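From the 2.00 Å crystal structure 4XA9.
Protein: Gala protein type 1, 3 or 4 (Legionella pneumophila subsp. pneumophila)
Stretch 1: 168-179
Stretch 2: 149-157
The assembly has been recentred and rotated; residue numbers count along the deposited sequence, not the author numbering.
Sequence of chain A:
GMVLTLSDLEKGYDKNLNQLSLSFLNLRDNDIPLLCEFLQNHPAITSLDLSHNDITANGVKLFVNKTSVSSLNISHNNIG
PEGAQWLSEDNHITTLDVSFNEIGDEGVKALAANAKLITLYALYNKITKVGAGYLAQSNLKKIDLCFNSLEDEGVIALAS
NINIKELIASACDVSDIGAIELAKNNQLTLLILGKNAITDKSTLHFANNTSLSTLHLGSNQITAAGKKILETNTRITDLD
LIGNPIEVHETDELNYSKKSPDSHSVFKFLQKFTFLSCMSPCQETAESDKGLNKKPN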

# COMPACT_ATOMS: atom_id res chain seq x y z
N ILE A 168 3.76 13.23 2.90
CA ILE A 168 3.62 11.83 3.27
C ILE A 168 4.84 11.11 2.72
O ILE A 168 5.06 11.10 1.50
CB ILE A 168 2.33 11.17 2.68
CG1 ILE A 168 1.18 12.17 2.64
CG2 ILE A 168 1.94 9.90 3.45
CD1 ILE A 168 0.66 12.53 3.97
N ALA A 169 5.64 10.52 3.60
CA ALA A 169 6.87 9.88 3.17
C ALA A 169 7.20 8.68 4.05
O ALA A 169 8.26 8.62 4.68
CB ALA A 169 8.02 10.88 3.18
N SER A 170 6.29 7.71 4.08
CA SER A 170 6.48 6.50 4.87
C SER A 170 7.24 5.45 4.07
O SER A 170 7.06 5.35 2.86
CB SER A 170 5.13 5.93 5.33
OG SER A 170 4.45 6.82 6.20
N ALA A 171 8.07 4.66 4.75
CA ALA A 171 8.93 3.67 4.10
C ALA A 171 9.82 4.33 3.05
O ALA A 171 9.85 3.93 1.89
CB ALA A 171 8.10 2.56 3.46
N CYS A 172 10.55 5.37 3.48
CA CYS A 172 11.38 6.14 2.56
C CYS A 172 12.85 6.19 2.99
O CYS A 172 13.60 7.05 2.53
CB CYS A 172 10.84 7.56 2.43
SG CYS A 172 9.26 7.69 1.52
N ASP A 173 13.25 5.26 3.85
CA ASP A 173 14.62 5.18 4.37
C ASP A 173 15.06 6.48 5.06
O ASP A 173 16.19 6.93 4.90
CB ASP A 173 15.60 4.82 3.24
CG ASP A 173 15.42 3.39 2.75
OD1 ASP A 173 15.17 2.51 3.59
OD2 ASP A 173 15.52 3.16 1.53
N VAL A 174 14.15 7.06 5.84
CA VAL A 174 14.46 8.27 6.59
C VAL A 174 14.94 7.94 8.00
O VAL A 174 14.30 7.16 8.72
CB VAL A 174 13.22 9.19 6.69
CG1 VAL A 174 13.51 10.39 7.58
CG2 VAL A 174 12.78 9.64 5.31
N SER A 175 16.07 8.52 8.40
CA SER A 175 16.54 8.36 9.78
C SER A 175 16.31 9.65 10.57
O SER A 175 15.65 10.56 10.08
CB SER A 175 18.02 7.98 9.82
OG SER A 175 18.82 9.08 9.43
N ASP A 176 16.88 9.72 11.77
CA ASP A 176 16.74 10.89 12.63
C ASP A 176 17.25 12.16 11.97
O ASP A 176 16.71 13.24 12.18
CB ASP A 176 17.46 10.67 13.96
CG ASP A 176 16.74 9.69 14.86
OD1 ASP A 176 15.50 9.75 14.94
OD2 ASP A 176 17.42 8.85 15.50
N ILE A 177 18.31 12.02 11.18
CA ILE A 177 18.90 13.14 10.46
C ILE A 177 17.88 13.87 9.59
O ILE A 177 17.78 15.10 9.60
CB ILE A 177 20.07 12.68 9.56
CG1 ILE A 177 21.10 11.90 10.38
CG2 ILE A 177 20.70 13.87 8.85
CD1 ILE A 177 21.69 12.69 11.52
N GLY A 178 17.13 13.10 8.81
CA GLY A 178 16.12 13.67 7.94
C GLY A 178 14.92 14.16 8.73
O GLY A 178 14.39 15.23 8.46
N ALA A 179 14.51 13.37 9.71
CA ALA A 179 13.31 13.69 10.49
C ALA A 179 13.50 14.98 11.27
O ALA A 179 12.57 15.79 11.37
CB ALA A 179 12.97 12.54 11.42
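Stretch 2 (149-157) SLEDEGVIA

How does stretch 2 begin against stretch 1? Ser-149 and Leu-150 approach as loop, running in the same sense as the partner: Ser-149 CA lies 4.5 Å from Cys-172 CA, and Glu-151 CA 4.8 Å from Asp-173 CA. Ser-149, with chi1 in t, donates from OG to Asp-173 OD2 at 2.7 Å. Leu-150 (chi1 m, chi2 t) brings CD1 to 3.9 Å from Cys-172 SG and 4.1 Å from Ala-169 CB, an apolar contact.

What does Glu-151 add to the contact? Glu-151, at phi 60° and psi 177°, points its CB away, and its closest approaches come from the backbone: Glu-151 N donates to Cys-172 O at 3.0 Å, and Glu-151 CA approaches Asp-173 O at 3.4 Å. Its side chain still grazes the partner, Glu-151 CG lying 4.3 Å from Asp-173 CB.

Why is Asp-152 so central? Its carboxylate meets the start of the partner helix. OD1 accepts from Ser-175 N at 2.8 Å and Gly-178 N at 2.9 Å, while OD2 accepts a very short 2.5 Å bond from Ser-175 OG.

Which later residues of stretch 2 reach the partner? Glu-153 and Gly-154 make no contact. Val-155, pointing toward stretch 1, sets CG1 3.6 Å from Val-174 CG2 and Val-155 CG2 3.5 Å from Gly-178 CA; a CB on Gly-178 would clash with Val-155 CG2 and with Asp-152 OD1. Ile-156 CD1 packs 3.9 Å from Ile-177 CG2; Ala-157 is out of reach.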

# COMPACT_ATOMS: atom_id res chain seq x y z
N SER A 149 12.80 5.38 -1.92
CA SER A 149 14.00 5.54 -1.10
C SER A 149 14.55 6.96 -1.20
O SER A 149 15.53 7.21 -1.91
CB SER A 149 15.07 4.52 -1.51
OG SER A 149 16.20 4.59 -0.65
N LEU A 150 13.91 7.88 -0.49
CA LEU A 150 14.30 9.29 -0.54
C LEU A 150 15.57 9.52 0.26
O LEU A 150 16.35 10.43 -0.05
CB LEU A 150 13.19 10.18 0.03
CG LEU A 150 11.79 10.07 -0.57
CD1 LEU A 150 10.84 10.99 0.18
CD2 LEU A 150 11.81 10.41 -2.06
N GLU A 151 15.76 8.72 1.30
CA GLU A 151 16.87 8.88 2.24
C GLU A 151 16.84 10.25 2.94
O GLU A 151 15.98 11.09 2.66
CB GLU A 151 18.21 8.66 1.53
CG GLU A 151 18.41 7.23 1.06
CD GLU A 151 19.73 7.00 0.34
OE1 GLU A 151 20.08 7.80 -0.56
OE2 GLU A 151 20.43 6.02 0.68
N ASP A 152 17.78 10.47 3.86
CA ASP A 152 17.85 11.71 4.61
C ASP A 152 18.09 12.91 3.71
O ASP A 152 17.43 13.94 3.84
CB ASP A 152 18.94 11.62 5.68
CG ASP A 152 18.60 10.66 6.79
OD1 ASP A 152 17.44 10.68 7.25
OD2 ASP A 152 19.47 9.87 7.19
N GLU A 153 19.05 12.77 2.79
CA GLU A 153 19.37 13.84 1.85
C GLU A 153 18.12 14.29 1.10
O GLU A 153 17.88 15.49 0.91
CB GLU A 153 20.44 13.36 0.87
CG GLU A 153 20.83 14.38 -0.18
CD GLU A 153 21.99 13.92 -1.05
OE1 GLU A 153 22.88 13.22 -0.53
OE2 GLU A 153 22.00 14.25 -2.25
N GLY A 154 17.30 13.32 0.70
CA GLY A 154 16.04 13.61 0.03
C GLY A 154 15.07 14.47 0.82
O GLY A 154 14.61 15.50 0.32
N VAL A 155 14.74 14.06 2.05
CA VAL A 155 13.75 14.77 2.84
C VAL A 155 14.32 16.06 3.43
O VAL A 155 13.57 16.98 3.78
CB VAL A 155 13.18 13.90 3.98
CG1 VAL A 155 12.42 12.70 3.40
CG2 VAL A 155 14.27 13.44 4.93
N ILE A 156 15.64 16.13 3.54
CA ILE A 156 16.28 17.37 3.95
C ILE A 156 16.05 18.43 2.87
O ILE A 156 15.72 19.58 3.18
CB ILE A 156 17.79 17.17 4.22
CG1 ILE A 156 17.99 16.42 5.54
CG2 ILE A 156 18.52 18.50 4.27
CD1 ILE A 156 19.41 15.99 5.80
N ALA A 157 16.17 18.03 1.61
CA ALA A 157 15.87 18.95 0.51
C ALA A 157 14.40 19.36 0.55
O ALA A 157 14.08 20.54 0.46
CB ALA A 157 16.22 18.31 -0.83
O HOH W 1 19.29 8.31 4.83